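Local coordinates for OBody AM3L15 (PDB 4GN5), which serves as an engineered OB-fold binding protein, derived from a presumably nucleic-acid-binding domain, that holds another protein against its curved sheet, at residues Leu16-Val27 against Glu73-Ala84; Tyr33-Val41 against Val50-Lys58. All coordinates share one frame; numbering follows the deposited sequence.

Interaction 1: residues Leu16-Val27 against Glu73-Ala84; sequences LHGSEVVVAGWV and EDVVVIKGIVEA
V82 overlaps V21 at about a right angle, its CG2 methyl meeting V21 CG1 at 3.8 Å while its CB rests on the carbonyl O of L16. With CG1 anti to the backbone N (chi1 176°), the two methyls of V82 divide the work, CG2 reaching V21 and CG1 lying over the L16 carbonyl. Next to this, the H17 ring uses its edge: ND1 accepts from A84 N at 2.9 Å, and the donor stands only 9° out of the ring plane. The E83 carboxylate lies beside the ring and almost perpendicular to it, with OE2 3.4 Å from H17 CE1; that oxygen is itself bonded to G85 N. A type II turn shapes this end, L16 O taking both S19 N and S19 OG from one face of its plane.

Farther along, V22 and V77 meet more tightly than usual, CG1 to CG1 at 3.5 Å. K79 runs its methylenes past V22 CG2 and brings CD within 3.4 Å of E20 OE2, but its NZ forms a salt bridge with E100 instead. V21, V23, V76 and I78 turn to the other face, where V21 packs on I96 and I78 on V41.

The backbones are antiparallel, 169° between strand directions, with reciprocal bonds at V21/G80, V23/I78 and G25/V76. At G25 the chain turns a corner, yet the ladder carries past it: V27 N donates to D74 O at 2.8 Å, and E73 N to V27 O. A first strand that bends at a glycine, pairing with the long strand 75-83 before passing into the other sheet, is characteristic of the closed OB-fold barrel.

Interaction 2: residues Tyr33-Val41 against Val50-Lys58; sequences YGRVKIVKV and VPVYLERGK
I38 and Y53 make a CH-pi contact, lying side by side and pointing the same way. I38 CG1 stands over one face of the tyrosine ring, 4.0 Å from its centroid and 17° off the normal. CD1 continues outward to Y53 CE2 at 3.6 Å. The torsions agree with this: both side chains set CG1 or CG anti to their own carbonyl carbon (chi1 -56° in I38, -78° in Y53). An alanine in place of Y53 would remove the ring and is likely to leave I38 CG1 and CD1 without the ring face they lie on, opening a gap beside that branch.

Other apolar contacts flank it. V36 CG1 approaches the ring obliquely at CD2, and I38 CG2 touches P51 CB. On the opposite face V39 CG1 meets V52 CB at 3.7 Å, with L54 CD1 farther along and V41 CG2 against V52 CG2; this face is buried, V39 packing on V27 and L54 on F64.

Backbone hydrogen bonds are reciprocal at K37/L54, V39/V52 and V41/V50. The ladder is extended by R56 N to R35 O at 2.8 Å, just beyond strand 50-55. V52 N to V39 O is the shortest, 2.7 Å.

Polar links gather at the R35/R56 end. A water donates to G34 O and accepts from R56 NE at 3.0 Å, bridging the segments there. R56 also reaches D61 in a salt bridge, and R35 salt-bridges an acidic side chain of the other protein's chain; farther in, K37 pairs with D32.

A twisted antiparallel hairpin with one face toward the barrel core and the other offered to a ligand is characteristic of the second and third strands of an OB fold.

In the fold
Interaction 2 is nested along the chain within the loop closed by interaction 1, about 12 Å away centre to centre. They reach a common sheet through strands 26-32 and 36-42, where V27 CG2 meets V39 CG2 at 3.8 Å; I78 CD1 against V52 CG2 adds a bridge between the sheets across the core. Interaction 1 is only partly buried: valine-rich inside, it ends in exposed H17 and E73. None of its residues touches the second protein. Interaction 2 contains no exposed touching residue: one face packs into the core and the other protein covers part of the face bearing I38, K40 and Y53. Interaction 1 thus joins the sheets at the G25 corner, while interaction 2 supplies part of the surface meeting the partner.

Interaction 1: residues Leu16-Val27 against Glu73-Ala84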
loop_
_atom_site.group_PDB
_atom_site.type_symbol
_atom_site.label_atom_id
_atom_site.label_comp_id
_atom_site.label_asym_id
_atom_site.label_seq_id
_atom_site.Cartn_x
_atom_site.Cartn_y
_atom_site.Cartn_z
ATOM N N LEU A 16 -7.900 -3.082 -21.488
ATOM C CA LEU A 16 -6.553 -2.673 -21.853
ATOM C C LEU A 16 -5.501 -3.557 -21.230
ATOM O O LEU A 16 -4.281 -3.298 -21.344
ATOM C CB LEU A 16 -6.321 -1.192 -21.505
ATOM C CG LEU A 16 -7.211 -0.168 -22.230
ATOM C CD1 LEU A 16 -6.825 1.275 -21.998
ATOM C CD2 LEU A 16 -7.265 -0.487 -23.767
ATOM N N HIS A 17 -5.959 -4.616 -20.565
ATOM C CA HIS A 17 -5.046 -5.489 -19.825
ATOM C C HIS A 17 -3.912 -5.982 -20.719
ATOM O O HIS A 17 -4.155 -6.475 -21.807
ATOM C CB HIS A 17 -5.782 -6.677 -19.205
ATOM C CG HIS A 17 -4.861 -7.743 -18.692
ATOM N ND1 HIS A 17 -4.382 -7.749 -17.408
ATOM C CD2 HIS A 17 -4.317 -8.830 -19.296
ATOM C CE1 HIS A 17 -3.600 -8.801 -17.225
ATOM N NE2 HIS A 17 -3.534 -9.470 -18.361
ATOM N N GLY A 18 -2.676 -5.794 -20.260
ATOM C CA GLY A 18 -1.506 -6.314 -20.951
ATOM C C GLY A 18 -0.921 -5.329 -21.968
ATOM O O GLY A 18 0.120 -5.595 -22.578
ATOM N N SER A 19 -1.580 -4.197 -22.170
ATOM C CA SER A 19 -1.045 -3.196 -23.106
ATOM C C SER A 19 -0.426 -2.015 -22.375
ATOM O O SER A 19 -0.709 -1.748 -21.180
ATOM C CB SER A 19 -2.113 -2.732 -24.069
ATOM O OG SER A 19 -3.052 -1.968 -23.369
ATOM N N GLU A 20 0.429 -1.322 -23.105
ATOM C CA GLU A 20 1.123 -0.146 -22.649
ATOM C C GLU A 20 0.260 1.095 -22.919
ATOM O O GLU A 20 -0.360 1.226 -23.963
ATOM C CB GLU A 20 2.483 -0.034 -23.329
ATOM C CG GLU A 20 3.482 0.781 -22.578
ATOM C CD GLU A 20 4.742 1.054 -23.318
ATOM O OE1 GLU A 20 4.676 1.538 -24.451
ATOM O OE2 GLU A 20 5.812 0.820 -22.765
ATOM N N VAL A 21 0.174 1.961 -21.924
ATOM C CA VAL A 21 -0.535 3.237 -22.024
ATOM C C VAL A 21 0.368 4.337 -21.530
ATOM O O VAL A 21 1.321 4.083 -20.786
ATOM C CB VAL A 21 -1.764 3.259 -21.101
ATOM C CG1 VAL A 21 -2.802 2.258 -21.595
ATOM C CG2 VAL A 21 -1.343 2.971 -19.583
ATOM N N VAL A 22 0.071 5.577 -21.924
ATOM C CA VAL A 22 0.728 6.702 -21.309
ATOM C C VAL A 22 -0.378 7.593 -20.768
ATOM O O VAL A 22 -1.263 7.989 -21.523
ATOM C CB VAL A 22 1.675 7.483 -22.289
ATOM C CG1 VAL A 22 2.254 8.734 -21.606
ATOM C CG2 VAL A 22 2.805 6.581 -22.861
ATOM N N VAL A 23 -0.340 7.871 -19.460
ATOM C CA VAL A 23 -1.288 8.799 -18.872
ATOM C C VAL A 23 -0.563 10.080 -18.476
ATOM O O VAL A 23 0.647 10.074 -18.235
ATOM C CB VAL A 23 -2.101 8.196 -17.671
ATOM C CG1 VAL A 23 -2.957 7.045 -18.148
ATOM C CG2 VAL A 23 -1.159 7.731 -16.534
ATOM N N ALA A 24 -1.323 11.169 -18.443
ATOM C CA ALA A 24 -0.822 12.521 -18.161
ATOM C C ALA A 24 -1.904 13.279 -17.367
ATOM O O ALA A 24 -3.051 13.334 -17.781
ATOM C CB ALA A 24 -0.494 13.243 -19.468
ATOM N N GLY A 25 -1.545 13.884 -16.247
ATOM C CA GLY A 25 -2.573 14.567 -15.456
ATOM C C GLY A 25 -1.866 15.005 -14.196
ATOM O O GLY A 25 -0.628 15.153 -14.203
ATOM N N TRP A 26 -2.608 15.239 -13.128
ATOM C CA TRP A 26 -1.953 15.613 -11.900
ATOM C C TRP A 26 -1.947 14.480 -10.889
ATOM O O TRP A 26 -2.705 13.504 -11.008
ATOM C CB TRP A 26 -2.568 16.882 -11.288
ATOM C CG TRP A 26 -4.032 16.748 -10.983
ATOM C CD1 TRP A 26 -4.613 16.371 -9.777
ATOM C CD2 TRP A 26 -5.108 16.949 -11.915
ATOM N NE1 TRP A 26 -6.004 16.328 -9.937
ATOM C CE2 TRP A 26 -6.325 16.707 -11.217
ATOM C CE3 TRP A 26 -5.164 17.391 -13.260
ATOM C CZ2 TRP A 26 -7.586 16.866 -11.822
ATOM C CZ3 TRP A 26 -6.429 17.572 -13.858
ATOM C CH2 TRP A 26 -7.621 17.282 -13.136
ATOM N N VAL A 27 -1.122 14.647 -9.857
ATOM C CA VAL A 27 -1.094 13.647 -8.778
ATOM C C VAL A 27 -2.286 13.897 -7.869
ATOM O O VAL A 27 -2.350 14.930 -7.216
ATOM C CB VAL A 27 0.259 13.622 -8.031
ATOM C CG1 VAL A 27 0.107 12.793 -6.750
ATOM C CG2 VAL A 27 1.376 13.033 -8.989
ATOM N N GLU A 73 -0.815 17.223 -6.695
ATOM C CA GLU A 73 -1.024 18.280 -7.673
ATOM C C GLU A 73 0.199 18.461 -8.634
ATOM O O GLU A 73 0.167 19.364 -9.482
ATOM C CB GLU A 73 -1.421 19.616 -6.997
ATOM C CG GLU A 73 -2.700 19.580 -6.132
ATOM C CD GLU A 73 -2.741 20.705 -5.158
ATOM O OE1 GLU A 73 -2.184 21.788 -5.473
ATOM O OE2 GLU A 73 -3.331 20.539 -4.059
ATOM N N ASP A 74 1.270 17.672 -8.487
ATOM C CA ASP A 74 2.365 17.715 -9.480
ATOM C C ASP A 74 1.759 17.212 -10.801
ATOM O O ASP A 74 0.860 16.348 -10.807
ATOM C CB ASP A 74 3.581 16.804 -9.111
ATOM C CG ASP A 74 4.478 17.374 -7.955
ATOM O OD1 ASP A 74 4.380 18.565 -7.588
ATOM O OD2 ASP A 74 5.301 16.588 -7.411
ATOM N N VAL A 75 2.222 17.758 -11.911
ATOM C CA VAL A 75 1.750 17.348 -13.213
ATOM C C VAL A 75 2.785 16.329 -13.665
ATOM O O VAL A 75 4.014 16.599 -13.606
ATOM C CB VAL A 75 1.656 18.543 -14.203
ATOM C CG1 VAL A 75 1.252 18.078 -15.624
ATOM C CG2 VAL A 75 0.686 19.571 -13.707
ATOM N N VAL A 76 2.285 15.180 -14.110
ATOM C CA VAL A 76 3.092 14.025 -14.470
ATOM C C VAL A 76 2.659 13.390 -15.787
ATOM O O VAL A 76 1.544 13.622 -16.262
ATOM C CB VAL A 76 3.088 12.920 -13.376
ATOM C CG1 VAL A 76 3.562 13.485 -12.074
ATOM C CG2 VAL A 76 1.650 12.253 -13.225
ATOM N N VAL A 77 3.582 12.611 -16.382
ATOM C CA VAL A 77 3.327 11.749 -17.524
ATOM C C VAL A 77 3.920 10.417 -17.088
ATOM O O VAL A 77 5.098 10.351 -16.649
ATOM C CB VAL A 77 4.006 12.275 -18.779
ATOM C CG1 VAL A 77 3.934 11.258 -19.914
ATOM C CG2 VAL A 77 3.344 13.591 -19.225
ATOM N N ILE A 78 3.105 9.369 -17.174
ATOM C CA ILE A 78 3.515 8.033 -16.666
ATOM C C ILE A 78 3.207 7.011 -17.712
ATOM O O ILE A 78 2.070 6.906 -18.202
ATOM C CB ILE A 78 2.804 7.621 -15.374
ATOM C CG1 ILE A 78 3.240 8.555 -14.225
ATOM C CG2 ILE A 78 3.150 6.111 -15.017
ATOM C CD1 ILE A 78 2.607 8.183 -12.815
ATOM N N LYS A 79 4.233 6.271 -18.079
ATOM C CA LYS A 79 4.083 5.189 -19.040
ATOM C C LYS A 79 4.072 3.870 -18.292
ATOM O O LYS A 79 4.891 3.668 -17.431
ATOM C CB LYS A 79 5.221 5.206 -20.074
ATOM C CG LYS A 79 5.060 4.210 -21.181
ATOM C CD LYS A 79 6.335 4.057 -21.942
ATOM C CE LYS A 79 6.574 5.162 -22.914
ATOM N NZ LYS A 79 7.872 5.039 -23.623
ATOM N N GLY A 80 3.145 2.999 -18.645
ATOM C CA GLY A 80 3.023 1.762 -17.863
ATOM C C GLY A 80 2.174 0.714 -18.534
ATOM O O GLY A 80 1.600 0.977 -19.590
ATOM N N ILE A 81 2.129 -0.477 -17.948
ATOM C CA ILE A 81 1.307 -1.577 -18.452
ATOM C C ILE A 81 0.036 -1.788 -17.637
ATOM O O ILE A 81 0.090 -1.825 -16.449
ATOM C CB ILE A 81 2.078 -2.928 -18.431
ATOM C CG1 ILE A 81 3.385 -2.886 -19.231
ATOM C CG2 ILE A 81 1.178 -4.024 -18.841
ATOM C CD1 ILE A 81 3.231 -2.562 -20.590
ATOM N N VAL A 82 -1.104 -1.967 -18.294
ATOM C CA VAL A 82 -2.345 -2.164 -17.540
ATOM C C VAL A 82 -2.435 -3.596 -17.011
ATOM O O VAL A 82 -2.208 -4.551 -17.744
ATOM C CB VAL A 82 -3.610 -1.812 -18.407
ATOM C CG1 VAL A 82 -4.904 -2.105 -17.682
ATOM C CG2 VAL A 82 -3.573 -0.298 -18.853
ATOM N N GLU A 83 -2.800 -3.739 -15.749
ATOM C CA GLU A 83 -3.042 -5.075 -15.194
ATOM C C GLU A 83 -4.495 -5.131 -14.707
ATOM O O GLU A 83 -4.941 -4.276 -13.983
ATOM C CB GLU A 83 -2.037 -5.388 -14.094
ATOM C CG GLU A 83 -2.425 -6.613 -13.207
ATOM C CD GLU A 83 -2.321 -7.904 -14.007
ATOM O OE1 GLU A 83 -1.337 -8.016 -14.805
ATOM O OE2 GLU A 83 -3.225 -8.765 -13.882
ATOM N N ALA A 84 -5.251 -6.122 -15.135
ATOM C CA ALA A 84 -6.632 -6.165 -14.679
ATOM C C ALA A 84 -7.047 -7.608 -14.364
ATOM O O ALA A 84 -8.215 -7.922 -14.229
ATOM C CB ALA A 84 -7.555 -5.499 -15.740
#

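Interaction 2: residues Tyr33-Val41 against Val50-Lys58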
loop_
_atom_site.group_PDB
_atom_site.type_symbol
_atom_site.label_atom_id
_atom_site.label_comp_id
_atom_site.label_asym_id
_atom_site.label_seq_id
_atom_site.Cartn_x
_atom_site.Cartn_y
_atom_site.Cartn_z
ATOM N N TYR A 33 3.844 2.962 1.376
ATOM C CA TYR A 33 3.642 1.959 2.401
ATOM C C TYR A 33 4.854 1.104 2.491
ATOM O O TYR A 33 4.816 0.052 3.130
ATOM C CB TYR A 33 2.383 1.083 2.057
ATOM C CG TYR A 33 1.212 1.956 1.739
ATOM C CD1 TYR A 33 0.716 2.061 0.416
ATOM C CD2 TYR A 33 0.595 2.734 2.764
ATOM C CE1 TYR A 33 -0.392 2.928 0.101
ATOM C CE2 TYR A 33 -0.513 3.573 2.479
ATOM C CZ TYR A 33 -0.992 3.672 1.130
ATOM O OH TYR A 33 -2.047 4.525 0.868
ATOM N N GLY A 34 5.955 1.534 1.897
ATOM C CA GLY A 34 7.165 0.730 2.016
ATOM C C GLY A 34 7.404 -0.025 0.714
ATOM O O GLY A 34 7.864 0.572 -0.259
ATOM N N ARG A 35 7.068 -1.308 0.706
ATOM C CA ARG A 35 7.236 -2.180 -0.450
ATOM C C ARG A 35 6.250 -1.921 -1.586
ATOM O O ARG A 35 6.542 -2.182 -2.772
ATOM C CB ARG A 35 7.190 -3.647 -0.007
ATOM C CG ARG A 35 8.549 -4.183 0.537
ATOM C CD ARG A 35 8.356 -5.442 1.393
ATOM N NE ARG A 35 7.604 -5.119 2.644
ATOM C CZ ARG A 35 6.961 -6.018 3.390
ATOM N NH1 ARG A 35 6.929 -7.291 3.022
ATOM N NH2 ARG A 35 6.323 -5.649 4.520
ATOM N N VAL A 36 5.096 -1.378 -1.228
ATOM C CA VAL A 36 4.129 -0.815 -2.180
ATOM C C VAL A 36 4.031 0.680 -2.014
ATOM O O VAL A 36 3.914 1.187 -0.898
ATOM C CB VAL A 36 2.702 -1.414 -1.871
ATOM C CG1 VAL A 36 1.567 -0.865 -2.864
ATOM C CG2 VAL A 36 2.792 -2.926 -1.897
ATOM N N LYS A 37 4.068 1.391 -3.113
ATOM C CA LYS A 37 3.788 2.803 -3.153
ATOM C C LYS A 37 2.822 3.030 -4.318
ATOM O O LYS A 37 2.995 2.446 -5.333
ATOM C CB LYS A 37 5.102 3.540 -3.347
ATOM C CG LYS A 37 6.209 3.073 -2.424
ATOM C CD LYS A 37 7.329 4.056 -2.345
ATOM C CE LYS A 37 8.338 3.684 -1.261
ATOM N NZ LYS A 37 9.129 4.773 -0.649
ATOM N N ILE A 38 1.807 3.853 -4.145
ATOM C CA ILE A 38 0.770 4.037 -5.159
ATOM C C ILE A 38 0.615 5.528 -5.418
ATOM O O ILE A 38 0.509 6.314 -4.489
ATOM C CB ILE A 38 -0.575 3.425 -4.701
ATOM C CG1 ILE A 38 -0.396 1.932 -4.348
ATOM C CG2 ILE A 38 -1.644 3.602 -5.776
ATOM C CD1 ILE A 38 -1.552 1.334 -3.395
ATOM N N VAL A 39 0.651 5.919 -6.687
ATOM C CA VAL A 39 0.326 7.265 -7.086
ATOM C C VAL A 39 -0.934 7.152 -7.973
ATOM O O VAL A 39 -0.990 6.317 -8.919
ATOM C CB VAL A 39 1.529 7.989 -7.788
ATOM C CG1 VAL A 39 2.219 7.077 -8.713
ATOM C CG2 VAL A 39 1.068 9.270 -8.593
ATOM N N LYS A 40 -1.950 7.954 -7.632
ATOM C CA LYS A 40 -3.185 7.996 -8.400
ATOM C C LYS A 40 -3.185 9.265 -9.271
ATOM O O LYS A 40 -2.847 10.330 -8.772
ATOM C CB LYS A 40 -4.364 7.997 -7.451
ATOM C CG LYS A 40 -4.335 6.868 -6.461
ATOM C CD LYS A 40 -5.732 6.732 -5.813
ATOM C CE LYS A 40 -5.566 5.655 -4.753
ATOM N NZ LYS A 40 -6.887 5.295 -4.217
ATOM N N VAL A 41 -3.556 9.128 -10.544
ATOM C CA VAL A 41 -3.481 10.226 -11.551
ATOM C C VAL A 41 -4.868 10.601 -11.984
ATOM O O VAL A 41 -5.682 9.733 -12.327
ATOM C CB VAL A 41 -2.681 9.809 -12.854
ATOM C CG1 VAL A 41 -2.573 10.982 -13.883
ATOM C CG2 VAL A 41 -1.314 9.388 -12.457
ATOM N N VAL A 50 -6.640 7.050 -11.432
ATOM C CA VAL A 50 -6.192 5.700 -11.794
ATOM C C VAL A 50 -4.933 5.355 -10.992
ATOM O O VAL A 50 -3.987 6.161 -10.923
ATOM C CB VAL A 50 -5.977 5.596 -13.292
ATOM C CG1 VAL A 50 -4.849 6.509 -13.754
ATOM C CG2 VAL A 50 -5.719 4.163 -13.682
ATOM N N PRO A 51 -4.892 4.151 -10.394
ATOM C CA PRO A 51 -3.764 3.914 -9.492
ATOM C C PRO A 51 -2.574 3.288 -10.186
ATOM O O PRO A 51 -2.722 2.308 -10.942
ATOM C CB PRO A 51 -4.347 2.976 -8.450
ATOM C CG PRO A 51 -5.405 2.097 -9.273
ATOM C CD PRO A 51 -5.995 3.180 -10.216
ATOM N N VAL A 52 -1.407 3.857 -9.938
ATOM C CA VAL A 52 -0.173 3.424 -10.565
ATOM C C VAL A 52 0.571 2.756 -9.408
ATOM O O VAL A 52 0.958 3.446 -8.445
ATOM C CB VAL A 52 0.622 4.648 -11.054
ATOM C CG1 VAL A 52 2.056 4.303 -11.525
ATOM C CG2 VAL A 52 -0.127 5.428 -12.140
ATOM N N TYR A 53 0.741 1.434 -9.484
ATOM C CA TYR A 53 1.419 0.667 -8.427
ATOM C C TYR A 53 2.916 0.480 -8.653
ATOM O O TYR A 53 3.312 -0.035 -9.677
ATOM C CB TYR A 53 0.807 -0.743 -8.300
ATOM C CG TYR A 53 -0.519 -0.788 -7.537
ATOM C CD1 TYR A 53 -1.703 -0.281 -8.098
ATOM C CD2 TYR A 53 -0.589 -1.421 -6.269
ATOM C CE1 TYR A 53 -2.945 -0.359 -7.366
ATOM C CE2 TYR A 53 -1.829 -1.509 -5.564
ATOM C CZ TYR A 53 -2.975 -0.985 -6.137
ATOM O OH TYR A 53 -4.147 -1.067 -5.420
ATOM N N LEU A 54 3.725 0.881 -7.699
ATOM C CA LEU A 54 5.140 0.526 -7.653
ATOM C C LEU A 54 5.310 -0.562 -6.560
ATOM O O LEU A 54 5.074 -0.270 -5.402
ATOM C CB LEU A 54 5.941 1.780 -7.260
ATOM C CG LEU A 54 5.940 2.834 -8.353
ATOM C CD1 LEU A 54 4.679 3.725 -8.432
ATOM C CD2 LEU A 54 7.160 3.632 -8.195
ATOM N N GLU A 55 5.813 -1.724 -6.918
ATOM C CA GLU A 55 5.887 -2.826 -5.960
ATOM C C GLU A 55 7.270 -3.374 -6.000
ATOM O O GLU A 55 7.752 -3.739 -7.079
ATOM C CB GLU A 55 4.913 -3.933 -6.359
ATOM C CG GLU A 55 3.530 -3.599 -6.023
ATOM C CD GLU A 55 2.638 -4.804 -6.111
ATOM O OE1 GLU A 55 2.027 -5.024 -7.142
ATOM O OE2 GLU A 55 2.538 -5.557 -5.143
ATOM N N ARG A 56 7.918 -3.392 -4.836
ATOM C CA ARG A 56 9.302 -3.837 -4.723
ATOM C C ARG A 56 9.276 -5.290 -5.192
ATOM O O ARG A 56 8.333 -6.013 -4.891
ATOM C CB ARG A 56 9.772 -3.769 -3.279
ATOM C CG ARG A 56 10.220 -2.433 -2.861
ATOM C CD ARG A 56 11.491 -2.001 -3.626
ATOM N NE ARG A 56 11.806 -0.653 -3.191
ATOM C CZ ARG A 56 12.792 0.094 -3.678
ATOM N NH1 ARG A 56 13.598 -0.371 -4.638
ATOM N NH2 ARG A 56 12.953 1.317 -3.195
ATOM N N GLY A 57 10.267 -5.691 -5.965
ATOM C CA GLY A 57 10.258 -7.003 -6.554
ATOM C C GLY A 57 9.737 -6.999 -7.983
ATOM O O GLY A 57 10.067 -7.918 -8.729
ATOM N N LYS A 58 8.963 -5.979 -8.353
ATOM C CA LYS A 58 8.346 -5.823 -9.669
ATOM C C LYS A 58 8.774 -4.576 -10.431
ATOM O O LYS A 58 8.990 -4.631 -11.604
ATOM C CB LYS A 58 6.836 -5.740 -9.558
ATOM C CG LYS A 58 6.155 -7.000 -9.400
ATOM C CD LYS A 58 4.686 -6.822 -9.477
ATOM C CE LYS A 58 3.967 -7.889 -8.665
ATOM N NZ LYS A 58 2.494 -7.718 -8.696
HETATM O O HOH W 1 10.599 0.285 -0.607
#